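Local coordinates for protein nodulation fucosyltransferase NodZ (Bradyrhizobium sp., PDB 2HHC) that is a nodulation fucosyltransferase with the two-domain architecture of the GT-B glycosyltransferase clan, at residues C18-A23 with W134-E139; D63-P68 with E141-R146. All coordinates share one frame; numbering follows the deposited sequence.

Interaction 1 of 2, residues C18-A23 with W134-E139; sequences CLWSLA and WRCSEE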
loop_
_atom_site.group_PDB
_atom_site.type_symbol
_atom_site.label_atom_id
_atom_site.label_comp_id
_atom_site.label_asym_id
_atom_site.label_seq_id
_atom_site.Cartn_x
_atom_site.Cartn_y
_atom_site.Cartn_z
ATOM N N CYS A 18 1.026 3.055 -2.894
ATOM C CA CYS A 18 2.281 3.802 -2.738
ATOM C C CYS A 18 3.454 2.876 -2.436
ATOM O O CYS A 18 4.527 3.016 -3.010
ATOM C CB CYS A 18 2.165 4.846 -1.628
ATOM S SG CYS A 18 1.029 6.221 -1.924
ATOM N N LEU A 19 3.287 1.966 -1.465
ATOM C CA LEU A 19 4.365 1.110 -1.026
ATOM C C LEU A 19 4.725 0.002 -2.034
ATOM O O LEU A 19 5.883 -0.367 -2.155
ATOM C CB LEU A 19 4.029 0.480 0.335
ATOM C CG LEU A 19 4.019 1.539 1.457
ATOM C CD1 LEU A 19 3.427 0.968 2.746
ATOM C CD2 LEU A 19 5.392 2.131 1.656
ATOM N N TRP A 20 3.734 -0.507 -2.785
ATOM C CA TRP A 20 4.015 -1.495 -3.852
ATOM C C TRP A 20 4.755 -0.764 -4.996
ATOM O O TRP A 20 5.749 -1.233 -5.521
ATOM C CB TRP A 20 2.706 -2.059 -4.332
ATOM C CG TRP A 20 2.783 -3.367 -5.095
ATOM C CD1 TRP A 20 3.870 -3.902 -5.775
ATOM C CD2 TRP A 20 1.739 -4.302 -5.225
ATOM N NE1 TRP A 20 3.531 -5.110 -6.305
ATOM C CE2 TRP A 20 2.223 -5.393 -5.990
ATOM C CE3 TRP A 20 0.420 -4.324 -4.784
ATOM C CZ2 TRP A 20 1.415 -6.465 -6.320
ATOM C CZ3 TRP A 20 -0.382 -5.368 -5.119
ATOM C CH2 TRP A 20 0.104 -6.423 -5.908
ATOM N N SER A 21 4.248 0.420 -5.387
ATOM C CA SER A 21 4.898 1.220 -6.417
ATOM C C SER A 21 6.309 1.631 -6.024
ATOM O O SER A 21 7.209 1.637 -6.850
ATOM C CB SER A 21 4.021 2.436 -6.753
ATOM O OG SER A 21 2.772 2.091 -7.325
ATOM N N LEU A 22 6.491 1.885 -4.737
ATOM C CA LEU A 22 7.848 2.163 -4.198
ATOM C C LEU A 22 8.781 0.994 -4.402
ATOM O O LEU A 22 9.931 1.145 -4.805
ATOM C CB LEU A 22 7.798 2.506 -2.717
ATOM C CG LEU A 22 9.111 2.860 -2.014
ATOM C CD1 LEU A 22 9.738 4.042 -2.722
ATOM C CD2 LEU A 22 8.823 3.148 -0.607
ATOM N N ALA A 23 8.306 -0.228 -4.104
ATOM C CA ALA A 23 9.112 -1.444 -4.291
ATOM C C ALA A 23 9.590 -1.555 -5.768
ATOM O O ALA A 23 10.719 -1.923 -6.050
ATOM C CB ALA A 23 8.332 -2.646 -3.871
ATOM N N TRP A 134 2.494 -4.648 -9.219
ATOM C CA TRP A 134 2.825 -5.862 -9.999
ATOM C C TRP A 134 4.085 -5.709 -10.868
ATOM O O TRP A 134 4.384 -6.610 -11.671
ATOM C CB TRP A 134 1.673 -6.347 -10.881
ATOM C CG TRP A 134 0.389 -6.566 -10.187
ATOM C CD1 TRP A 134 -0.670 -5.737 -10.174
ATOM C CD2 TRP A 134 0.052 -7.667 -9.361
ATOM N NE1 TRP A 134 -1.666 -6.255 -9.395
ATOM C CE2 TRP A 134 -1.271 -7.451 -8.907
ATOM C CE3 TRP A 134 0.707 -8.835 -8.991
ATOM C CZ2 TRP A 134 -1.946 -8.371 -8.087
ATOM C CZ3 TRP A 134 0.037 -9.755 -8.161
ATOM C CH2 TRP A 134 -1.265 -9.497 -7.714
ATOM N N ARG A 135 4.808 -4.608 -10.739
ATOM C CA ARG A 135 5.967 -4.388 -11.653
ATOM C C ARG A 135 7.290 -4.591 -10.914
ATOM O O ARG A 135 8.300 -3.904 -11.131
ATOM C CB ARG A 135 5.876 -2.989 -12.283
ATOM C CG ARG A 135 4.571 -2.705 -13.056
ATOM C CD ARG A 135 4.263 -3.683 -14.073
ATOM N NE ARG A 135 3.253 -3.250 -15.061
ATOM C CZ ARG A 135 1.925 -3.389 -14.939
ATOM N NH1 ARG A 135 1.351 -3.905 -13.864
ATOM N NH2 ARG A 135 1.140 -3.010 -15.943
ATOM N N CYS A 136 7.273 -5.575 -10.025
ATOM C CA CYS A 136 8.457 -5.991 -9.284
ATOM C C CYS A 136 8.206 -7.340 -8.649
ATOM O O CYS A 136 7.113 -7.904 -8.699
ATOM C CB CYS A 136 8.776 -4.996 -8.180
ATOM S SG CYS A 136 7.519 -4.884 -6.871
ATOM N N SER A 137 9.276 -7.919 -8.092
ATOM C CA SER A 137 9.142 -9.151 -7.406
ATOM C C SER A 137 8.501 -9.015 -6.040
ATOM O O SER A 137 8.519 -7.945 -5.423
ATOM C CB SER A 137 10.478 -9.829 -7.178
ATOM O OG SER A 137 11.244 -8.988 -6.308
ATOM N N GLU A 138 7.963 -10.124 -5.562
ATOM C CA GLU A 138 7.418 -10.150 -4.210
ATOM C C GLU A 138 8.525 -9.857 -3.190
ATOM O O GLU A 138 8.283 -9.264 -2.147
ATOM C CB GLU A 138 6.792 -11.503 -3.975
ATOM C CG GLU A 138 6.210 -11.804 -2.677
ATOM C CD GLU A 138 6.170 -13.312 -2.468
ATOM O OE1 GLU A 138 5.686 -14.020 -3.402
ATOM O OE2 GLU A 138 6.649 -13.773 -1.421
ATOM N N GLU A 139 9.728 -10.305 -3.493
ATOM C CA GLU A 139 10.857 -9.999 -2.611
ATOM C C GLU A 139 11.104 -8.540 -2.480
ATOM O O GLU A 139 11.411 -8.031 -1.371
ATOM C CB GLU A 139 12.136 -10.730 -3.074
ATOM C CG GLU A 139 12.142 -12.171 -2.794
ATOM C CD GLU A 139 11.201 -13.019 -3.641
ATOM O OE1 GLU A 139 11.024 -12.671 -4.842
ATOM O OE2 GLU A 139 10.670 -14.013 -3.131
HETATM O O HOH W 1 4.839 -7.550 -7.237
#

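Interaction 2 of 2, residues D63-P68 with E141-R146; sequences DIAGVP and ERLIFR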
loop_
_atom_site.group_PDB
_atom_site.type_symbol
_atom_site.label_atom_id
_atom_site.label_comp_id
_atom_site.label_asym_id
_atom_site.label_seq_id
_atom_site.Cartn_x
_atom_site.Cartn_y
_atom_site.Cartn_z
ATOM N N ASP A 63 18.980 4.698 3.394
ATOM C CA ASP A 63 19.394 3.522 2.640
ATOM C C ASP A 63 18.384 2.424 2.773
ATOM O O ASP A 63 17.935 2.175 3.879
ATOM C CB ASP A 63 20.753 3.030 3.154
ATOM C CG ASP A 63 21.238 1.799 2.422
ATOM O OD1 ASP A 63 20.779 0.682 2.769
ATOM O OD2 ASP A 63 22.081 1.963 1.496
ATOM N N ILE A 64 18.014 1.772 1.665
ATOM C CA ILE A 64 17.188 0.562 1.709
ATOM C C ILE A 64 17.940 -0.505 0.984
ATOM O O ILE A 64 18.152 -0.448 -0.232
ATOM C CB ILE A 64 15.757 0.774 1.098
ATOM C CG1 ILE A 64 14.963 1.801 1.922
ATOM C CG2 ILE A 64 15.023 -0.585 0.948
ATOM C CD1 ILE A 64 13.671 2.230 1.300
ATOM N N ALA A 65 18.459 -1.446 1.780
ATOM C CA ALA A 65 19.162 -2.582 1.222
ATOM C C ALA A 65 20.220 -2.239 0.172
ATOM O O ALA A 65 20.293 -2.803 -0.940
ATOM C CB ALA A 65 18.192 -3.635 0.725
ATOM N N GLY A 66 21.033 -1.233 0.500
ATOM C CA GLY A 66 22.153 -0.822 -0.360
ATOM C C GLY A 66 21.909 0.308 -1.338
ATOM O O GLY A 66 22.846 0.841 -1.978
ATOM N N VAL A 67 20.648 0.706 -1.449
ATOM C CA VAL A 67 20.246 1.763 -2.360
ATOM C C VAL A 67 20.124 3.034 -1.522
ATOM O O VAL A 67 19.338 3.078 -0.557
ATOM C CB VAL A 67 18.899 1.456 -3.057
ATOM C CG1 VAL A 67 18.372 2.685 -3.823
ATOM C CG2 VAL A 67 18.943 0.203 -4.012
ATOM N N PRO A 68 20.874 4.088 -1.899
ATOM C CA PRO A 68 20.710 5.359 -1.194
ATOM C C PRO A 68 19.318 5.931 -1.409
ATOM O O PRO A 68 18.718 5.800 -2.495
ATOM C CB PRO A 68 21.753 6.276 -1.876
ATOM C CG PRO A 68 22.608 5.397 -2.652
ATOM C CD PRO A 68 21.843 4.193 -3.005
ATOM N N GLU A 141 8.881 -6.198 -2.653
ATOM C CA GLU A 141 7.793 -5.700 -1.820
ATOM C C GLU A 141 8.118 -5.973 -0.353
ATOM O O GLU A 141 7.935 -5.118 0.532
ATOM C CB GLU A 141 6.463 -6.378 -2.185
ATOM C CG GLU A 141 5.913 -6.008 -3.542
ATOM C CD GLU A 141 4.696 -6.859 -3.802
ATOM O OE1 GLU A 141 3.632 -6.552 -3.152
ATOM O OE2 GLU A 141 4.749 -7.888 -4.510
ATOM N N ARG A 142 8.552 -7.185 -0.040
ATOM C CA ARG A 142 8.840 -7.552 1.357
ATOM C C ARG A 142 10.001 -6.719 1.866
ATOM O O ARG A 142 10.056 -6.323 3.073
ATOM C CB ARG A 142 9.181 -9.058 1.444
ATOM C CG ARG A 142 8.012 -9.917 1.131
ATOM C CD ARG A 142 8.460 -11.417 1.105
ATOM N NE ARG A 142 7.375 -12.316 0.758
ATOM C CZ ARG A 142 6.455 -12.673 1.596
ATOM N NH1 ARG A 142 6.524 -12.268 2.857
ATOM N NH2 ARG A 142 5.502 -13.489 1.193
ATOM N N LEU A 143 10.984 -6.486 1.025
ATOM C CA LEU A 143 12.133 -5.663 1.420
ATOM C C LEU A 143 11.713 -4.268 1.833
ATOM O O LEU A 143 12.169 -3.722 2.812
ATOM C CB LEU A 143 13.204 -5.732 0.351
ATOM C CG LEU A 143 14.498 -5.242 0.940
ATOM C CD1 LEU A 143 15.607 -6.029 0.335
ATOM C CD2 LEU A 143 14.523 -3.747 0.640
ATOM N N ILE A 144 10.785 -3.665 1.126
ATOM C CA ILE A 144 10.319 -2.328 1.501
ATOM C C ILE A 144 9.653 -2.388 2.860
ATOM O O ILE A 144 9.945 -1.563 3.729
ATOM C CB ILE A 144 9.321 -1.781 0.454
ATOM C CG1 ILE A 144 10.075 -1.417 -0.840
ATOM C CG2 ILE A 144 8.536 -0.631 0.946
ATOM C CD1 ILE A 144 11.147 -0.407 -0.744
ATOM N N PHE A 145 8.736 -3.324 3.077
ATOM C CA PHE A 145 8.065 -3.399 4.408
ATOM C C PHE A 145 9.001 -3.613 5.561
ATOM O O PHE A 145 8.756 -3.188 6.685
ATOM C CB PHE A 145 6.913 -4.395 4.375
ATOM C CG PHE A 145 5.671 -3.859 3.723
ATOM C CD1 PHE A 145 4.841 -2.963 4.387
ATOM C CD2 PHE A 145 5.325 -4.260 2.500
ATOM C CE1 PHE A 145 3.713 -2.489 3.818
ATOM C CE2 PHE A 145 4.175 -3.742 1.908
ATOM C CZ PHE A 145 3.415 -2.852 2.597
ATOM N N ARG A 146 10.075 -4.352 5.323
ATOM C CA ARG A 146 11.044 -4.641 6.375
ATOM C C ARG A 146 12.010 -3.498 6.640
ATOM O O ARG A 146 12.626 -3.526 7.694
ATOM C CB ARG A 146 11.831 -5.933 6.056
ATOM C CG ARG A 146 11.020 -7.199 6.126
ATOM C CD ARG A 146 11.865 -8.451 5.796
ATOM N NE ARG A 146 12.913 -8.570 6.740
ATOM C CZ ARG A 146 12.766 -9.123 7.920
ATOM N NH1 ARG A 146 11.594 -9.690 8.226
ATOM N NH2 ARG A 146 13.776 -9.161 8.746
#

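Interaction 1 of 2, residues C18-A23 with W134-E139
Trp20 lays the far edge of its indole over a face of Trp134, with CH2 3.5 Å from CE2 of Trp134. This is an edge-to-face pair: the ring planes meet at 57°, and the six-membered ring of Trp20 addresses the five-membered ring of Trp134. Chi1 of -162° puts the Trp20 ring on the side of its carbonyl carbon and carries the six-membered ring to Trp134. The backbone N of Trp134 sits above the Trp20 indole, near its rim. It is 3.1 Å from Trp20 NE1, but both atoms are donors and do not bond. NE1 instead donates a hydrogen bond to a water at 2.9 Å, and that water donates to Cys136 O at 2.7 Å, tying the buried indole to the loop backbone. At the pyrrole end of the indole, SG of Cys136 lies near the ring plane, 3.9 Å from Trp20 CD1, a sulfur-aromatic contact at the ring edge, and also rests 3.8 Å from Ala23 CB. Ser137, next after Cys136, is the N-cap of helix 138-147, its OG bonded to Ala140 N. Helix 15-32 follows strand 6-10 of the first of the chain's two sheets, consistent with an N-terminal Rossmann-like domain of the GT-B fold.

Interaction 2 of 2, residues D63-P68 with E141-R146
Ile64 and Leu143 meet methyl to methyl, CG2 of the isoleucine 3.2 Å from CD2 of the leucine. That is tighter than normal carbon packing, but Leu143 has two deposited conformers and the closeness of this one is doubtful. In the same conformer both leucine methyls border Ala65 CB, CD1 at 3.5 Å and CD2 at 3.7 Å. Its CG stands anti to the backbone N (chi1 -163°), which sends both methyls off the helix toward the turn. Ile64 also uses its second branch: CD1 extends to CD1 of Ile144 at 4.2 Å, a looser touch between the two delta methyls. The interface between the segments is wholly apolar, with no hydrogen bond crossing it.

Polar bonds instead shape the hairpin itself. Ile64 and Val67 bond in both directions, Ile64 N to Val67 O at 2.9 Å and Val67 N to Ile64 O at 3.0 Å, closing a type I' turn with Ala65 and Gly66 at its tip. Asp63 braces that tip in an Asx motif, its OD1 accepting from the backbone N three residues on: Gly66 N comes to the syn side of OD1 at 3.0 Å, 22° out of the carboxylate plane, in a nearly straight bond (163°).

Behind this contact, Ile64 O accepts from Trp26 NE1 of helix 15-32, and Val67 packs on Trp26 as well. Pro68 has a backbone bond to Leu36: strand 67-70 pairs with 35-39, and strand 63-64 is the outermost strand of the sheet. Helix 138-147 meets the hairpin through Leu143 and Ile144, while Glu141 and Arg142 of the same helix reach helix 291-296.

Interactions 1 and 2 lie with their centres about 11 Å apart and share helix 138-147, whose start belongs to interaction 1 and whose later turns belong to interaction 2. Along the chain their segments alternate: 18-23, 63-68, 134-139, then 141-146. They also touch directly, with Ala23 against Ile144 and Leu19 against Phe145, while Trp20 NE1 comes within 3.3 Å of Glu141 CD. Helix 138-147 thus packs on helix 15-32 and on the hairpin at the edge of the sheet containing strands 6-10 and 35-39. Its other neighbour, helix 291-296, falls between strands 279-283 and 299-303 of the second sheet. Helix 138-147 therefore sits where the two sheet domains meet, consistent with a two-domain GT-B fold.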